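Local coordinates for protein alanine racemase (Enterococcus faecalis, PDB 3E6E) that belongs to the alanine racemase family, pairing an N-terminal TIM-barrel-type domain with a C-terminal beta domain in a two-chain assembly, at residues G280-G285 with C317-A322. The protein carries 1 engineered substitution. Numbering follows the deposited sequence.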
ATOM      1  N   GLY A 280     -21.474   6.527  11.630  1.00 25.59           N
ATOM      2  CA  GLY A 280     -20.505   5.689  12.320  1.00 24.02           C
ATOM      3  C   GLY A 280     -19.109   6.006  11.821  1.00 23.97           C
ATOM      4  O   GLY A 280     -18.943   6.448  10.682  1.00 24.58           O
ATOM      5  N   THR A 281     -18.101   5.804  12.662  1.00 22.43           N
ATOM      6  CA  THR A 281     -16.730   6.081  12.259  1.00 19.72           C
ATOM      7  C   THR A 281     -15.927   4.802  12.408  1.00 20.03           C
ATOM      8  O   THR A 281     -15.924   4.175  13.463  1.00 18.23           O
ATOM      9  CB  THR A 281     -16.091   7.198  13.117  1.00 18.78           C
ATOM     10  OG1 THR A 281     -16.836   8.405  12.958  1.00 16.64           O
ATOM     11  CG2 THR A 281     -14.665   7.477  12.673  1.00 18.68           C
ATOM     12  N   VAL A 282     -15.251   4.427  11.328  1.00 21.50           N
ATOM     13  CA  VAL A 282     -14.450   3.211  11.284  1.00 21.73           C
ATOM     14  C   VAL A 282     -12.955   3.523  11.140  1.00 22.60           C
ATOM     15  O   VAL A 282     -12.554   4.282  10.251  1.00 24.48           O
ATOM     16  CB  VAL A 282     -14.906   2.335  10.107  1.00 20.47           C
ATOM     17  CG1 VAL A 282     -14.147   1.021  10.111  1.00 20.59           C
ATOM     18  CG2 VAL A 282     -16.412   2.100  10.188  1.00 18.30           C
ATOM     19  N   PRO A 283     -12.115   2.932  12.007  1.00 21.62           N
ATOM     20  CA  PRO A 283     -10.660   3.118  12.023  1.00 22.34           C
ATOM     21  C   PRO A 283      -9.842   2.463  10.896  1.00 22.91           C
ATOM     22  O   PRO A 283      -8.869   1.735  11.144  1.00 22.19           O
ATOM     23  CB  PRO A 283     -10.269   2.618  13.416  1.00 21.32           C
ATOM     24  CG  PRO A 283     -11.250   1.544  13.660  1.00 21.52           C
ATOM     25  CD  PRO A 283     -12.547   2.159  13.182  1.00 22.45           C
ATOM     26  N   ILE A 284     -10.236   2.746   9.656  1.00 22.40           N
ATOM     27  CA  ILE A 284      -9.546   2.228   8.482  1.00 21.36           C
ATOM     28  C   ILE A 284      -9.586   3.323   7.434  1.00 21.03           C
ATOM     29  O   ILE A 284     -10.650   3.880   7.155  1.00 20.48           O
ATOM     30  CB  ILE A 284     -10.224   0.950   7.936  1.00 21.68           C
ATOM     31  CG1 ILE A 284      -9.404   0.375   6.782  1.00 22.03           C
ATOM     32  CG2 ILE A 284     -11.649   1.253   7.495  1.00 21.27           C
ATOM     33  CD1 ILE A 284     -10.010  -0.896   6.183  1.00 22.12           C
ATOM     34  N   GLY A 285      -8.425   3.639   6.864  1.00 21.29           N
ATOM     35  CA  GLY A 285      -8.350   4.701   5.869  1.00 19.42           C
ATOM     36  C   GLY A 285      -7.476   4.385   4.678  1.00 17.92           C
ATOM     37  O   GLY A 285      -7.040   3.251   4.512  1.00 19.59           O
ATOM     38  N   CYS A 317     -12.899   6.541   8.206  1.00 19.17           N
ATOM     39  CA  CYS A 317     -13.947   6.993   7.314  1.00 19.22           C
ATOM     40  C   CYS A 317     -15.301   6.864   7.987  1.00 19.34           C
ATOM     41  O   CYS A 317     -15.508   6.009   8.853  1.00 19.40           O
ATOM     42  CB  CYS A 317     -13.904   6.216   5.988  1.00 19.50           C
ATOM     43  SG  CYS A 317     -14.118   4.431   6.066  1.00 21.47           S
ATOM     44  N   MET A 318     -16.224   7.736   7.614  1.00 20.70           N
ATOM     45  CA  MET A 318     -17.547   7.698   8.215  1.00 22.89           C
ATOM     46  C   MET A 318     -18.605   7.139   7.277  1.00 23.72           C
ATOM     47  O   MET A 318     -18.618   7.430   6.075  1.00 23.81           O
ATOM     48  CB  MET A 318     -17.970   9.083   8.703  1.00 21.57           C
ATOM     49  CG  MET A 318     -17.066  10.215   8.292  1.00 24.10           C
ATOM     50  SD  MET A 318     -15.487  10.213   9.145  1.00 21.41           S
ATOM     51  CE  MET A 318     -14.389  10.131   7.762  1.00 26.29           C
ATOM     52  N   ILE A 319     -19.494   6.341   7.857  1.00 24.50           N
ATOM     53  CA  ILE A 319     -20.567   5.691   7.128  1.00 26.87           C
ATOM     54  C   ILE A 319     -21.940   6.050   7.681  1.00 28.50           C
ATOM     55  O   ILE A 319     -22.086   6.435   8.844  1.00 28.58           O
ATOM     56  CB  ILE A 319     -20.413   4.152   7.183  1.00 28.18           C
ATOM     57  CG1 ILE A 319     -20.577   3.664   8.626  1.00 27.19           C
ATOM     58  CG2 ILE A 319     -19.043   3.746   6.638  1.00 27.79           C
ATOM     59  CD1 ILE A 319     -20.291   2.197   8.806  1.00 30.59           C
ATOM     60  N   ARG A 320     -22.948   5.898   6.829  1.00 31.47           N
ATOM     61  CA  ARG A 320     -24.330   6.197   7.173  1.00 32.69           C
ATOM     62  C   ARG A 320     -25.036   4.947   7.659  1.00 32.55           C
ATOM     63  O   ARG A 320     -25.363   4.056   6.876  1.00 32.68           O
ATOM     64  CB  ARG A 320     -25.043   6.777   5.948  1.00 34.44           C
ATOM     65  CG  ARG A 320     -26.545   6.588   5.903  1.00 38.02           C
ATOM     66  CD  ARG A 320     -26.928   6.107   4.508  1.00 41.15           C
ATOM     67  NE  ARG A 320     -27.612   7.111   3.701  1.00 41.77           N
ATOM     68  CZ  ARG A 320     -27.251   8.385   3.600  1.00 43.03           C
ATOM     69  NH1 ARG A 320     -26.199   8.837   4.263  1.00 43.78           N
ATOM     70  NH2 ARG A 320     -27.949   9.211   2.829  1.00 43.89           N
ATOM     71  N   LEU A 321     -25.256   4.891   8.966  1.00 33.11           N
ATOM     72  CA  LEU A 321     -25.923   3.764   9.598  1.00 33.97           C
ATOM     73  C   LEU A 321     -27.429   3.950   9.507  1.00 36.34           C
ATOM     74  O   LEU A 321     -27.957   4.991   9.877  1.00 36.77           O
ATOM     75  CB  LEU A 321     -25.501   3.677  11.066  1.00 32.51           C
ATOM     76  CG  LEU A 321     -24.018   3.373  11.278  1.00 29.66           C
ATOM     77  CD1 LEU A 321     -23.635   3.519  12.751  1.00 26.95           C
ATOM     78  CD2 LEU A 321     -23.754   1.964  10.770  1.00 28.37           C
ATOM     79  N   ALA A 322     -28.115   2.926   9.010  1.00 39.77           N
ATOM     80  CA  ALA A 322     -29.565   2.978   8.860  1.00 43.36           C
ATOM     81  C   ALA A 322     -30.265   2.328  10.050  1.00 45.25           C
ATOM     82  O   ALA A 322     -30.978   1.336   9.897  1.00 45.36           O
ATOM     83  CB  ALA A 322     -29.988   2.308   7.563  1.00 44.19           C
TER
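Gly280 and Ile319 form a hydrogen-bonded pair in the antiparallel sheet of the C-terminal beta domain of alanine racemase. Val282 and Cys317 form a second such pair, with Thr281 and Met318 as the non-hydrogen-bonded pair between. The backbones make the tight part. Gly280 N donates to Ile319 O at 2.9 Å, in the carbonyl plane. Ile319 N returns a bond to Gly280 O, tilted 21° from the plane of the Gly280 carbonyl. Met318 CA also brings a C-H to Gly280 O at 3.1 Å. Leu321 CD1 lies over the backbone of Gly280, 3.8 Å from its CA.

The side chains meet more loosely. Ile319 CG1 sits between its backbone N and carbonyl carbon (chi1 65°), and CD1 extends from it to Val282 CG2 at 4.1 Å. Beyond, Ile319 packs on strands 298-301 and 304-309. On the other face, Thr281 OG1 hydrogen-bonds to the backbone O of Arg139 of the second subunit, and Met318 packs on the same residue. Past Leu321 the chain comes into the open at Ala322.

An inverse gamma turn centred on Pro283 follows the strand. It brings Ile284 N to Val282 O at 2.8 Å, and the sheet bond from Cys317 N reaches the same oxygen at 3.1 Å.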